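Local coordinates for protein catalase (Bacillus pumilus, PDB 4QON) that probably breaks hydrogen peroxide down to water and oxygen at a buried haem, as catalases do, and is seen here with catechol bound, at residues R109-F114 and T179-D184; N131-F136 and R195-H200. All blocks are in the same frame, centred on the assembly; numbering follows the deposited sequence.

Contact 1 of 2, residues R109-F114 and T179-D184; sequences RDPRGF and TWLFSD. With CAQ (catechol), chain H; HEM (protoporphyrin IX containing Fe), chain E.
NH1 of Arg-109 grips two carbonyls at the C-terminal end of helix 175-181: it donates to Leu-181 O at 3.0 Å, a bond lying in the carbonyl plane with 148° at the hydrogen, and more weakly to Ser-183 O. A water links NH2 of the same guanidinium to Asp-184 OD1. With CG anti to the backbone N (chi1 -180°), the arginine reaches across to the helix, and a bend at chi3 turns the guanidinium over to the carbonyls. On the way CD sits over one face of the Phe-182 ring, 3.9 Å from its centroid, a CH-pi contact offset toward the rim. Leu-181 forks: CD1 packs on the Asp-110 to Pro-111 peptide, 3.6 Å from Pro-111 N, while CD2 lies 3.2 Å from C5 of a catechol. That catechol meets Asp-110 at its hydroxyls, O4 donating to Asp-110 OD1 (2.9 Å). The other carboxylate oxygen, OD2, accepts from the backbone N of Val-98 and Ile-99, which fixes the group's rotation. Leu-440 and Leu-444 of helix 434-448 also pack on Phe-182. The two bonds tie the loop before strand 113-120 to the helix end, where the helix dipole would probably favour a positive group.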
ATOM      1  N   ARG A 109       7.215 -17.766 -27.255  1.00 22.96           N
ATOM      2  CA  ARG A 109       6.414 -18.998 -27.015  1.00 24.42           C
ATOM      3  C   ARG A 109       5.774 -18.959 -25.623  1.00 23.96           C
ATOM      4  O   ARG A 109       6.394 -18.527 -24.657  1.00 24.28           O
ATOM      5  CB  ARG A 109       7.287 -20.271 -27.157  1.00 25.49           C
ATOM      6  CG  ARG A 109       6.553 -21.596 -26.938  1.00 26.98           C
ATOM      7  CD  ARG A 109       7.392 -22.836 -27.264  1.00 29.01           C
ATOM      8  NE  ARG A 109       8.063 -22.688 -28.558  1.00 30.52           N
ATOM      9  CZ  ARG A 109       7.493 -22.865 -29.745  1.00 32.21           C
ATOM     10  NH1 ARG A 109       6.238 -23.280 -29.850  1.00 33.27           N
ATOM     11  NH2 ARG A 109       8.183 -22.624 -30.852  1.00 31.47           N
ATOM     12  N   ASP A 110       4.493 -19.322 -25.552  1.00 24.75           N
ATOM     13  CA  ASP A 110       3.692 -19.147 -24.310  1.00 24.46           C
ATOM     14  C   ASP A 110       2.250 -19.577 -24.663  1.00 22.95           C
ATOM     15  O   ASP A 110       1.757 -19.262 -25.739  1.00 22.97           O
ATOM     16  CB  ASP A 110       3.719 -17.660 -23.845  1.00 24.41           C
ATOM     17  CG  ASP A 110       4.444 -17.427 -22.475  1.00 26.01           C
ATOM     18  OD1 ASP A 110       4.888 -18.407 -21.794  1.00 26.61           O
ATOM     19  OD2 ASP A 110       4.541 -16.228 -22.051  1.00 25.01           O
ATOM     20  N   PRO A 111       1.527 -20.176 -23.698  1.00 23.12           N
ATOM     21  CA  PRO A 111       0.065 -20.093 -23.805  1.00 21.72           C
ATOM     22  C   PRO A 111      -0.366 -18.636 -23.957  1.00 21.78           C
ATOM     23  O   PRO A 111       0.409 -17.737 -23.602  1.00 23.16           O
ATOM     24  CB  PRO A 111      -0.417 -20.692 -22.465  1.00 21.40           C
ATOM     25  CG  PRO A 111       0.764 -21.450 -21.981  1.00 21.54           C
ATOM     26  CD  PRO A 111       1.934 -20.654 -22.365  1.00 21.27           C
ATOM     27  N   ARG A 112      -1.589 -18.418 -24.432  1.00 21.53           N
ATOM     28  CA  ARG A 112      -2.171 -17.101 -24.470  1.00 21.17           C
ATOM     29  C   ARG A 112      -3.437 -17.113 -23.589  1.00 20.10           C
ATOM     30  O   ARG A 112      -4.246 -18.025 -23.668  1.00 19.70           O
ATOM     31  CB  ARG A 112      -2.534 -16.700 -25.915  1.00 22.16           C
ATOM     32  CG  ARG A 112      -1.504 -15.826 -26.615  1.00 22.39           C
ATOM     33  CD  ARG A 112      -0.118 -16.432 -26.666  1.00 22.54           C
ATOM     34  NE  ARG A 112       0.808 -15.550 -27.380  1.00 22.31           N
ATOM     35  CZ  ARG A 112       2.094 -15.821 -27.613  1.00 22.30           C
ATOM     36  NH1 ARG A 112       2.638 -16.938 -27.146  1.00 22.14           N
ATOM     37  NH2 ARG A 112       2.836 -14.942 -28.290  1.00 21.52           N
ATOM     38  N   GLY A 113      -3.566 -16.083 -22.765  1.00 18.59           N
ATOM     39  CA  GLY A 113      -4.796 -15.865 -22.044  1.00 17.93           C
ATOM     40  C   GLY A 113      -5.914 -15.329 -22.855  1.00 17.74           C
ATOM     41  O   GLY A 113      -5.697 -14.613 -23.842  1.00 18.22           O
ATOM     42  N   PHE A 114      -7.126 -15.711 -22.454  1.00 18.61           N
ATOM     43  CA  PHE A 114      -8.349 -15.511 -23.196  1.00 19.72           C
ATOM     44  C   PHE A 114      -9.419 -15.361 -22.099  1.00 19.26           C
ATOM     45  O   PHE A 114     -10.114 -16.307 -21.774  1.00 19.33           O
ATOM     46  CB  PHE A 114      -8.621 -16.744 -24.096  1.00 21.13           C
ATOM     47  CG  PHE A 114      -9.612 -16.501 -25.214  1.00 22.57           C
ATOM     48  CD1 PHE A 114     -10.850 -15.892 -24.982  1.00 22.47           C
ATOM     49  CD2 PHE A 114      -9.319 -16.902 -26.522  1.00 22.44           C
ATOM     50  CE1 PHE A 114     -11.746 -15.675 -26.022  1.00 23.61           C
ATOM     51  CE2 PHE A 114     -10.205 -16.680 -27.550  1.00 23.18           C
ATOM     52  CZ  PHE A 114     -11.417 -16.069 -27.312  1.00 22.98           C
ATOM     53  N   THR A 179       3.350 -31.156 -25.367  1.00 26.66           N
ATOM     54  CA  THR A 179       3.073 -31.638 -26.704  1.00 28.81           C
ATOM     55  C   THR A 179       2.220 -30.666 -27.547  1.00 28.64           C
ATOM     56  O   THR A 179       2.312 -30.690 -28.779  1.00 29.49           O
ATOM     57  CB  THR A 179       2.463 -33.063 -26.622  1.00 28.73           C
ATOM     58  OG1 THR A 179       3.334 -33.897 -25.846  1.00 30.91           O
ATOM     59  CG2 THR A 179       2.311 -33.683 -27.990  1.00 29.93           C
ATOM     60  N   TRP A 180       1.345 -29.870 -26.905  1.00 28.76           N
ATOM     61  CA  TRP A 180       0.654 -28.789 -27.619  1.00 28.01           C
ATOM     62  C   TRP A 180       1.496 -27.550 -27.740  1.00 27.49           C
ATOM     63  O   TRP A 180       1.511 -26.918 -28.799  1.00 27.45           O
ATOM     64  CB  TRP A 180      -0.632 -28.385 -26.918  1.00 28.07           C
ATOM     65  CG  TRP A 180      -1.745 -29.312 -26.963  1.00 28.19           C
ATOM     66  CD1 TRP A 180      -1.833 -30.485 -26.306  1.00 27.89           C
ATOM     67  CD2 TRP A 180      -3.018 -29.084 -27.569  1.00 28.24           C
ATOM     68  NE1 TRP A 180      -3.058 -31.038 -26.508  1.00 29.76           N
ATOM     69  CE2 TRP A 180      -3.795 -30.211 -27.313  1.00 28.63           C
ATOM     70  CE3 TRP A 180      -3.539 -28.087 -28.396  1.00 28.11           C
ATOM     71  CZ2 TRP A 180      -5.092 -30.363 -27.827  1.00 28.66           C
ATOM     72  CZ3 TRP A 180      -4.819 -28.246 -28.915  1.00 26.86           C
ATOM     73  CH2 TRP A 180      -5.581 -29.362 -28.613  1.00 27.22           C
ATOM     74  N   LEU A 181       2.135 -27.150 -26.641  1.00 27.54           N
ATOM     75  CA  LEU A 181       2.848 -25.872 -26.567  1.00 27.99           C
ATOM     76  C   LEU A 181       4.077 -25.856 -27.486  1.00 28.13           C
ATOM     77  O   LEU A 181       4.484 -24.796 -27.968  1.00 27.56           O
ATOM     78  CB  LEU A 181       3.289 -25.591 -25.140  1.00 27.60           C
ATOM     79  CG  LEU A 181       4.009 -24.260 -24.843  1.00 27.82           C
ATOM     80  CD1 LEU A 181       3.080 -23.095 -25.079  1.00 26.86           C
ATOM     81  CD2 LEU A 181       4.483 -24.318 -23.412  1.00 26.75           C
ATOM     82  N   PHE A 182       4.662 -27.014 -27.765  1.00 28.88           N
ATOM     83  CA  PHE A 182       5.809 -27.019 -28.694  1.00 28.44           C
ATOM     84  C   PHE A 182       5.481 -27.361 -30.131  1.00 28.53           C
ATOM     85  O   PHE A 182       6.401 -27.415 -30.959  1.00 27.73           O
ATOM     86  CB  PHE A 182       6.981 -27.831 -28.113  1.00 29.17           C
ATOM     87  CG  PHE A 182       7.726 -27.087 -27.012  1.00 28.24           C
ATOM     88  CD1 PHE A 182       7.351 -27.223 -25.685  1.00 28.72           C
ATOM     89  CD2 PHE A 182       8.800 -26.282 -27.322  1.00 28.43           C
ATOM     90  CE1 PHE A 182       8.042 -26.569 -24.700  1.00 28.31           C
ATOM     91  CE2 PHE A 182       9.488 -25.616 -26.349  1.00 29.03           C
ATOM     92  CZ  PHE A 182       9.109 -25.748 -25.027  1.00 28.37           C
ATOM     93  N   SER A 183       4.200 -27.502 -30.464  1.00 28.50           N
ATOM     94  CA  SER A 183       3.740 -27.232 -31.861  1.00 28.86           C
ATOM     95  C   SER A 183       3.886 -25.759 -32.187  1.00 28.09           C
ATOM     96  O   SER A 183       4.253 -24.957 -31.335  1.00 26.91           O
ATOM     97  CB  SER A 183       2.299 -27.718 -32.086  1.00 29.82           C
ATOM     98  OG  SER A 183       1.319 -26.847 -31.494  1.00 27.57           O
ATOM     99  N   ASP A 184       3.613 -25.363 -33.413  1.00 27.57           N
ATOM    100  CA  ASP A 184       3.722 -23.956 -33.707  1.00 28.36           C
ATOM    101  C   ASP A 184       2.581 -23.162 -33.041  1.00 28.66           C
ATOM    102  O   ASP A 184       2.649 -21.948 -33.008  1.00 28.63           O
ATOM    103  CB  ASP A 184       3.796 -23.703 -35.201  1.00 27.66           C
ATOM    104  CG  ASP A 184       5.134 -24.121 -35.788  1.00 28.73           C
ATOM    105  OD1 ASP A 184       6.147 -24.233 -35.059  1.00 27.84           O
ATOM    106  OD2 ASP A 184       5.142 -24.363 -37.026  1.00 30.05           O
TER
HETATM  107  C1  CAQ H 504       8.211 -23.462 -22.177  1.00 43.77           C
HETATM  108  C2  CAQ H 504       8.091 -22.143 -22.570  1.00 42.11           C
HETATM  109  C3  CAQ H 504       7.010 -21.398 -22.111  1.00 42.16           C
HETATM  110  O3  CAQ H 504       6.835 -20.105 -22.417  1.00 41.53           O
HETATM  111  C4  CAQ H 504       6.002 -21.993 -21.230  1.00 42.16           C
HETATM  112  O4  CAQ H 504       4.965 -21.184 -20.828  1.00 43.48           O
HETATM  113  C5  CAQ H 504       6.153 -23.331 -20.861  1.00 41.76           C
HETATM  114  C6  CAQ H 504       7.254 -24.057 -21.335  1.00 42.94           C
HETATM  115  CHA HEM E 501      -3.998 -14.386 -14.415  0.50 14.44           C
HETATM  116  CHB HEM E 501      -3.206 -17.497 -10.845  0.50 14.32           C
HETATM  117  CHC HEM E 501      -4.116 -21.230 -13.876  0.50 15.25           C
HETATM  118  CHD HEM E 501      -5.527 -18.034 -17.251  0.50 15.39           C
HETATM  119  C1A HEM E 501      -3.697 -14.919 -13.193  0.50 14.15           C
HETATM  120  C2A HEM E 501      -3.301 -14.143 -12.039  0.50 13.55           C
HETATM  121  C3A HEM E 501      -3.079 -15.034 -11.040  0.50 13.77           C
HETATM  122  C4A HEM E 501      -3.345 -16.339 -11.564  0.50 14.39           C
HETATM  123  CMA HEM E 501      -2.691 -14.704  -9.608  0.50 13.54           C
HETATM  124  CAA HEM E 501      -3.190 -12.626 -11.960  0.50 12.93           C
HETATM  125  CBA HEM E 501      -4.621 -12.039 -11.878  0.50 12.68           C
HETATM  126  CGA HEM E 501      -4.679 -10.531 -11.626  0.50 12.44           C
HETATM  127  O1A HEM E 501      -5.745  -9.864 -11.885  0.50 12.06           O
HETATM  128  O2A HEM E 501      -3.686  -9.959 -11.131  0.50 11.80           O
HETATM  129  C1B HEM E 501      -3.383 -18.761 -11.418  0.50 14.91           C
HETATM  130  C2B HEM E 501      -3.187 -19.972 -10.661  0.50 14.93           C
HETATM  131  C3B HEM E 501      -3.417 -21.002 -11.485  0.50 15.03           C
HETATM  132  C4B HEM E 501      -3.809 -20.426 -12.787  0.50 15.17           C
HETATM  133  CMB HEM E 501      -2.780 -20.143  -9.223  0.50 14.79           C
HETATM  134  CAB HEM E 501      -3.349 -22.441 -11.147  0.50 15.51           C
HETATM  135  CBB HEM E 501      -3.111 -22.793  -9.891  0.50 15.73           C
HETATM  136  C1C HEM E 501      -4.621 -20.692 -15.044  0.50 15.48           C
HETATM  137  C2C HEM E 501      -5.328 -21.394 -16.020  0.50 15.56           C
HETATM  138  C3C HEM E 501      -5.709 -20.474 -16.974  0.50 15.56           C
HETATM  139  C4C HEM E 501      -5.288 -19.201 -16.587  0.50 15.57           C
HETATM  140  CMC HEM E 501      -5.636 -22.868 -16.080  0.50 15.59           C
HETATM  141  CAC HEM E 501      -6.585 -20.741 -18.093  0.50 15.51           C
HETATM  142  CBC HEM E 501      -7.429 -21.739 -17.877  0.50 15.69           C
HETATM  143  C1D HEM E 501      -5.172 -16.795 -16.739  0.50 14.98           C
HETATM  144  C2D HEM E 501      -5.409 -15.575 -17.494  0.50 14.80           C
HETATM  145  C3D HEM E 501      -4.963 -14.561 -16.717  0.50 14.60           C
HETATM  146  C4D HEM E 501      -4.487 -15.159 -15.462  0.50 14.69           C
HETATM  147  CMD HEM E 501      -5.990 -15.519 -18.892  0.50 14.88           C
HETATM  148  CAD HEM E 501      -4.991 -13.096 -17.062  0.50 14.45           C
HETATM  149  CBD HEM E 501      -6.375 -12.494 -16.763  0.50 14.27           C
HETATM  150  CGD HEM E 501      -6.322 -11.038 -17.193  0.50 14.17           C
HETATM  151  O1D HEM E 501      -6.400 -10.768 -18.416  0.50 14.20           O
HETATM  152  O2D HEM E 501      -6.168 -10.135 -16.342  0.50 13.62           O
HETATM  153  NA  HEM E 501      -3.726 -16.269 -12.892  0.50 14.43           N
HETATM  154  NB  HEM E 501      -3.774 -19.100 -12.673  0.50 15.02           N
HETATM  155  NC  HEM E 501      -4.675 -19.370 -15.376  0.50 15.64           N
HETATM  156  ND  HEM E 501      -4.672 -16.492 -15.523  0.50 15.25           N
HETATM  157 FE   HEM E 501      -4.227 -17.738 -14.204  0.50 16.04          FE
HETATM  158  O   HOH W   1       6.577 -21.700 -33.400  1.00 23.81           O

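Contact 2 of 2, residues N131-F136 and R195-H200; sequences NLPIFF and RGSGVH. With CAQ (catechol), chain G; HEM (protoporphyrin IX containing Fe), chain E.
Val-199 lays CG2 against the carbonyl of Leu-132, 3.2 Å from its O. The same Val-199 CG2 is 3.5 Å from the haem vinyl carbon CBC. This is the haem pocket of the catalase beta-barrel fold, where the loop after strand 123-130 meets residues 195-200. CG1 of Val-199, anti to the backbone N (chi1 174°), turns instead to Pro-133 O and the carbonyl carbon of Ile-134, and the valine CA-H points almost straight at Pro-133 O, 163° at the hydrogen. Phe-135 takes the haem methyl CMC over one face, 3.7 Å above the ring plane, and Phe-136 CD1 over the centre of the other; CE1 of Phe-135 comes 3.4 Å from C5 of the catechol lying by the haem. A leucine in place of Phe-135 would probably leave the haem methyl without its aromatic face and open a gap beside the catechol. At the start of both segments, CB of Asn-131 lies against Arg-195 O, a buried oxygen with no hydrogen-bond partner, while OD1 accepts from the backbone N of Arg-112. The guanidinium of Arg-195 turns to a salt bridge with Glu-185. Ser-197 OG donates to Asn-131 O at 2.8 Å, approaching from above the carbonyl plane, 47° out of it.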
ATOM      1  N   ASN A 131      -5.774 -20.024 -24.701  1.00 21.86           N
ATOM      2  CA  ASN A 131      -5.959 -20.642 -26.068  1.00 22.13           C
ATOM      3  C   ASN A 131      -5.878 -22.133 -26.041  1.00 23.56           C
ATOM      4  O   ASN A 131      -6.822 -22.832 -26.543  1.00 24.74           O
ATOM      5  CB  ASN A 131      -5.009 -20.002 -27.110  1.00 22.11           C
ATOM      6  CG  ASN A 131      -3.546 -20.291 -26.835  1.00 21.58           C
ATOM      7  OD1 ASN A 131      -3.149 -20.482 -25.670  1.00 21.03           O
ATOM      8  ND2 ASN A 131      -2.759 -20.404 -27.891  1.00 21.19           N
ATOM      9  N   LEU A 132      -4.828 -22.691 -25.427  1.00 24.03           N
ATOM     10  CA  LEU A 132      -4.691 -24.172 -25.329  1.00 24.65           C
ATOM     11  C   LEU A 132      -5.628 -24.769 -24.256  1.00 25.05           C
ATOM     12  O   LEU A 132      -5.949 -24.122 -23.247  1.00 24.33           O
ATOM     13  CB  LEU A 132      -3.239 -24.578 -25.005  1.00 25.55           C
ATOM     14  CG  LEU A 132      -2.112 -23.861 -25.767  1.00 24.94           C
ATOM     15  CD1 LEU A 132      -0.742 -24.274 -25.262  1.00 23.82           C
ATOM     16  CD2 LEU A 132      -2.212 -24.115 -27.248  1.00 26.86           C
ATOM     17  N   PRO A 133      -6.088 -26.011 -24.458  1.00 24.09           N
ATOM     18  CA  PRO A 133      -7.248 -26.523 -23.714  1.00 23.77           C
ATOM     19  C   PRO A 133      -6.917 -27.336 -22.485  1.00 23.45           C
ATOM     20  O   PRO A 133      -7.844 -27.817 -21.821  1.00 23.04           O
ATOM     21  CB  PRO A 133      -7.956 -27.424 -24.784  1.00 23.47           C
ATOM     22  CG  PRO A 133      -6.818 -27.932 -25.564  1.00 24.24           C
ATOM     23  CD  PRO A 133      -5.875 -26.774 -25.707  1.00 24.74           C
ATOM     24  N   ILE A 134      -5.633 -27.515 -22.191  1.00 23.75           N
ATOM     25  CA  ILE A 134      -5.180 -28.259 -21.007  1.00 24.56           C
ATOM     26  C   ILE A 134      -4.122 -27.472 -20.263  1.00 23.54           C
ATOM     27  O   ILE A 134      -3.768 -26.380 -20.672  1.00 24.13           O
ATOM     28  CB  ILE A 134      -4.625 -29.621 -21.370  1.00 26.14           C
ATOM     29  CG1 ILE A 134      -3.532 -29.491 -22.445  1.00 27.35           C
ATOM     30  CG2 ILE A 134      -5.718 -30.549 -21.867  1.00 26.31           C
ATOM     31  CD1 ILE A 134      -2.714 -30.734 -22.489  1.00 28.88           C
ATOM     32  N   PHE A 135      -3.633 -28.012 -19.160  1.00 23.47           N
ATOM     33  CA  PHE A 135      -2.581 -27.352 -18.398  1.00 23.31           C
ATOM     34  C   PHE A 135      -1.423 -28.312 -18.056  1.00 23.11           C
ATOM     35  O   PHE A 135      -1.535 -29.519 -18.229  1.00 21.88           O
ATOM     36  CB  PHE A 135      -3.153 -26.723 -17.106  1.00 22.83           C
ATOM     37  CG  PHE A 135      -2.484 -25.416 -16.711  1.00 22.72           C
ATOM     38  CD1 PHE A 135      -2.514 -24.351 -17.551  1.00 22.05           C
ATOM     39  CD2 PHE A 135      -1.824 -25.274 -15.483  1.00 21.97           C
ATOM     40  CE1 PHE A 135      -1.881 -23.157 -17.215  1.00 22.13           C
ATOM     41  CE2 PHE A 135      -1.200 -24.091 -15.138  1.00 21.87           C
ATOM     42  CZ  PHE A 135      -1.242 -23.026 -16.002  1.00 21.61           C
ATOM     43  N   PHE A 136      -0.344 -27.729 -17.547  1.00 23.05           N
ATOM     44  CA  PHE A 136       0.905 -28.409 -17.204  1.00 23.98           C
ATOM     45  C   PHE A 136       0.774 -29.226 -15.912  1.00 23.87           C
ATOM     46  O   PHE A 136       1.495 -30.199 -15.718  1.00 23.47           O
ATOM     47  CB  PHE A 136       1.992 -27.399 -16.904  1.00 25.31           C
ATOM     48  CG  PHE A 136       2.258 -26.417 -18.013  1.00 26.74           C
ATOM     49  CD1 PHE A 136       1.614 -25.177 -18.033  1.00 26.65           C
ATOM     50  CD2 PHE A 136       3.258 -26.683 -18.950  1.00 27.46           C
ATOM     51  CE1 PHE A 136       1.880 -24.266 -19.033  1.00 26.34           C
ATOM     52  CE2 PHE A 136       3.556 -25.770 -19.927  1.00 27.58           C
ATOM     53  CZ  PHE A 136       2.857 -24.557 -19.978  1.00 27.41           C
ATOM     54  N   ARG A 195      -7.355 -19.926 -31.067  1.00 24.93           N
ATOM     55  CA  ARG A 195      -8.265 -20.733 -30.286  1.00 24.65           C
ATOM     56  C   ARG A 195      -8.575 -20.118 -28.902  1.00 23.45           C
ATOM     57  O   ARG A 195      -7.793 -19.361 -28.391  1.00 23.21           O
ATOM     58  CB  ARG A 195      -7.619 -22.103 -30.068  1.00 25.50           C
ATOM     59  CG  ARG A 195      -8.533 -23.208 -29.650  1.00 26.15           C
ATOM     60  CD  ARG A 195      -7.739 -24.476 -29.336  1.00 27.33           C
ATOM     61  NE  ARG A 195      -6.796 -24.852 -30.400  1.00 28.45           N
ATOM     62  CZ  ARG A 195      -6.896 -25.937 -31.174  1.00 30.74           C
ATOM     63  NH1 ARG A 195      -7.912 -26.802 -31.040  1.00 31.11           N
ATOM     64  NH2 ARG A 195      -5.965 -26.169 -32.102  1.00 30.20           N
ATOM     65  N   GLY A 196      -9.740 -20.430 -28.326  1.00 22.88           N
ATOM     66  CA  GLY A 196      -9.940 -20.211 -26.842  1.00 23.39           C
ATOM     67  C   GLY A 196     -10.498 -21.438 -26.169  1.00 23.49           C
ATOM     68  O   GLY A 196     -11.255 -22.220 -26.800  1.00 25.14           O
ATOM     69  N   SER A 197     -10.215 -21.606 -24.875  1.00 23.43           N
ATOM     70  CA  SER A 197     -10.631 -22.786 -24.112  1.00 22.69           C
ATOM     71  C   SER A 197     -10.944 -22.415 -22.666  1.00 23.42           C
ATOM     72  O   SER A 197     -10.194 -21.684 -22.101  1.00 21.29           O
ATOM     73  CB  SER A 197      -9.502 -23.792 -24.097  1.00 23.19           C
ATOM     74  OG  SER A 197      -9.055 -24.115 -25.414  1.00 22.64           O
ATOM     75  N   GLY A 198     -11.988 -23.016 -22.070  1.00 22.16           N
ATOM     76  CA  GLY A 198     -12.188 -22.895 -20.601  1.00 23.84           C
ATOM     77  C   GLY A 198     -11.201 -23.711 -19.796  1.00 24.08           C
ATOM     78  O   GLY A 198     -10.948 -23.412 -18.623  1.00 24.21           O
ATOM     79  N   VAL A 199     -10.601 -24.707 -20.427  1.00 23.90           N
ATOM     80  CA  VAL A 199      -9.576 -25.586 -19.824  1.00 23.47           C
ATOM     81  C   VAL A 199     -10.225 -26.525 -18.812  1.00 23.59           C
ATOM     82  O   VAL A 199     -10.329 -27.729 -19.071  1.00 24.16           O
ATOM     83  CB  VAL A 199      -8.305 -24.862 -19.303  1.00 23.02           C
ATOM     84  CG1 VAL A 199      -7.406 -25.856 -18.593  1.00 23.12           C
ATOM     85  CG2 VAL A 199      -7.524 -24.159 -20.431  1.00 22.71           C
ATOM     86  N   HIS A 200     -10.732 -26.009 -17.686  1.00 22.25           N
ATOM     87  CA  HIS A 200     -11.399 -26.876 -16.720  1.00 21.72           C
ATOM     88  C   HIS A 200     -12.755 -27.374 -17.168  1.00 21.85           C
ATOM     89  O   HIS A 200     -13.488 -26.710 -17.872  1.00 21.76           O
ATOM     90  CB  HIS A 200     -11.672 -26.132 -15.404  1.00 21.13           C
ATOM     91  CG  HIS A 200     -10.467 -25.450 -14.847  1.00 20.58           C
ATOM     92  ND1 HIS A 200      -9.401 -26.145 -14.347  1.00 20.53           N
ATOM     93  CD2 HIS A 200     -10.109 -24.138 -14.810  1.00 21.22           C
ATOM     94  CE1 HIS A 200      -8.485 -25.295 -13.904  1.00 20.83           C
ATOM     95  NE2 HIS A 200      -8.887 -24.071 -14.183  1.00 19.88           N
TER
HETATM   96  C1  CAQ G 503       1.749 -20.475 -16.401  1.00 27.72           C
HETATM   97  C2  CAQ G 503       0.874 -19.717 -15.662  1.00 27.63           C
HETATM   98  C3  CAQ G 503      -0.350 -19.367 -16.189  1.00 27.24           C
HETATM   99  O3  CAQ G 503      -1.274 -18.640 -15.502  1.00 28.46           O
HETATM  100  C4  CAQ G 503      -0.690 -19.828 -17.558  1.00 26.90           C
HETATM  101  O4  CAQ G 503      -1.901 -19.499 -18.006  1.00 25.89           O
HETATM  102  C5  CAQ G 503       0.188 -20.618 -18.283  1.00 27.26           C
HETATM  103  C6  CAQ G 503       1.410 -20.913 -17.690  1.00 28.83           C
HETATM  104  CHA HEM E 501      -3.998 -14.386 -14.415  0.50 14.44           C
HETATM  105  CHB HEM E 501      -3.206 -17.497 -10.845  0.50 14.32           C
HETATM  106  CHC HEM E 501      -4.116 -21.230 -13.876  0.50 15.25           C
HETATM  107  CHD HEM E 501      -5.527 -18.034 -17.251  0.50 15.39           C
HETATM  108  C1A HEM E 501      -3.697 -14.919 -13.193  0.50 14.15           C
HETATM  109  C2A HEM E 501      -3.301 -14.143 -12.039  0.50 13.55           C
HETATM  110  C3A HEM E 501      -3.079 -15.034 -11.040  0.50 13.77           C
HETATM  111  C4A HEM E 501      -3.345 -16.339 -11.564  0.50 14.39           C
HETATM  112  CMA HEM E 501      -2.691 -14.704  -9.608  0.50 13.54           C
HETATM  113  CAA HEM E 501      -3.190 -12.626 -11.960  0.50 12.93           C
HETATM  114  CBA HEM E 501      -4.621 -12.039 -11.878  0.50 12.68           C
HETATM  115  CGA HEM E 501      -4.679 -10.531 -11.626  0.50 12.44           C
HETATM  116  O1A HEM E 501      -5.745  -9.864 -11.885  0.50 12.06           O
HETATM  117  O2A HEM E 501      -3.686  -9.959 -11.131  0.50 11.80           O
HETATM  118  C1B HEM E 501      -3.383 -18.761 -11.418  0.50 14.91           C
HETATM  119  C2B HEM E 501      -3.187 -19.972 -10.661  0.50 14.93           C
HETATM  120  C3B HEM E 501      -3.417 -21.002 -11.485  0.50 15.03           C
HETATM  121  C4B HEM E 501      -3.809 -20.426 -12.787  0.50 15.17           C
HETATM  122  CMB HEM E 501      -2.780 -20.143  -9.223  0.50 14.79           C
HETATM  123  CAB HEM E 501      -3.349 -22.441 -11.147  0.50 15.51           C
HETATM  124  CBB HEM E 501      -3.111 -22.793  -9.891  0.50 15.73           C
HETATM  125  C1C HEM E 501      -4.621 -20.692 -15.044  0.50 15.48           C
HETATM  126  C2C HEM E 501      -5.328 -21.394 -16.020  0.50 15.56           C
HETATM  127  C3C HEM E 501      -5.709 -20.474 -16.974  0.50 15.56           C
HETATM  128  C4C HEM E 501      -5.288 -19.201 -16.587  0.50 15.57           C
HETATM  129  CMC HEM E 501      -5.636 -22.868 -16.080  0.50 15.59           C
HETATM  130  CAC HEM E 501      -6.585 -20.741 -18.093  0.50 15.51           C
HETATM  131  CBC HEM E 501      -7.429 -21.739 -17.877  0.50 15.69           C
HETATM  132  C1D HEM E 501      -5.172 -16.795 -16.739  0.50 14.98           C
HETATM  133  C2D HEM E 501      -5.409 -15.575 -17.494  0.50 14.80           C
HETATM  134  C3D HEM E 501      -4.963 -14.561 -16.717  0.50 14.60           C
HETATM  135  C4D HEM E 501      -4.487 -15.159 -15.462  0.50 14.69           C
HETATM  136  CMD HEM E 501      -5.990 -15.519 -18.892  0.50 14.88           C
HETATM  137  CAD HEM E 501      -4.991 -13.096 -17.062  0.50 14.45           C
HETATM  138  CBD HEM E 501      -6.375 -12.494 -16.763  0.50 14.27           C
HETATM  139  CGD HEM E 501      -6.322 -11.038 -17.193  0.50 14.17           C
HETATM  140  O1D HEM E 501      -6.400 -10.768 -18.416  0.50 14.20           O
HETATM  141  O2D HEM E 501      -6.168 -10.135 -16.342  0.50 13.62           O
HETATM  142  NA  HEM E 501      -3.726 -16.269 -12.892  0.50 14.43           N
HETATM  143  NB  HEM E 501      -3.774 -19.100 -12.673  0.50 15.02           N
HETATM  144  NC  HEM E 501      -4.675 -19.370 -15.376  0.50 15.64           N
HETATM  145  ND  HEM E 501      -4.672 -16.492 -15.523  0.50 15.25           N
HETATM  146 FE   HEM E 501      -4.227 -17.738 -14.204  0.50 16.04          FE
HETATM  147  O   HOH W   2      -4.544 -21.014 -30.479  1.00 24.81           O

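Both contacts are buried, reach the same antiparallel sheet and alternate along the chain; helix 175-181 of contact 1 is followed by strand 196-197 of contact 2. Backbone pairing of Arg-112 with Asn-131 joins 109-114 to 131-136 at the open end of the antiparallel pair 113-120 and 123-130. Two further seams join them: Trp-180 on Pro-133, and Phe-114 against Gly-196 and the carbonyl of Arg-195. Contact 1, partly exposed at Arg-109, ties a charged side chain to a helix end; contact 2, nearer the chain centre, rests on backbone carbonyls meeting side-chain carbons and one serine hydroxyl. Both touch the haem, contact 1 through Gly-113, contact 2 through Val-199 and Phe-135, whose ring also meets the second catechol.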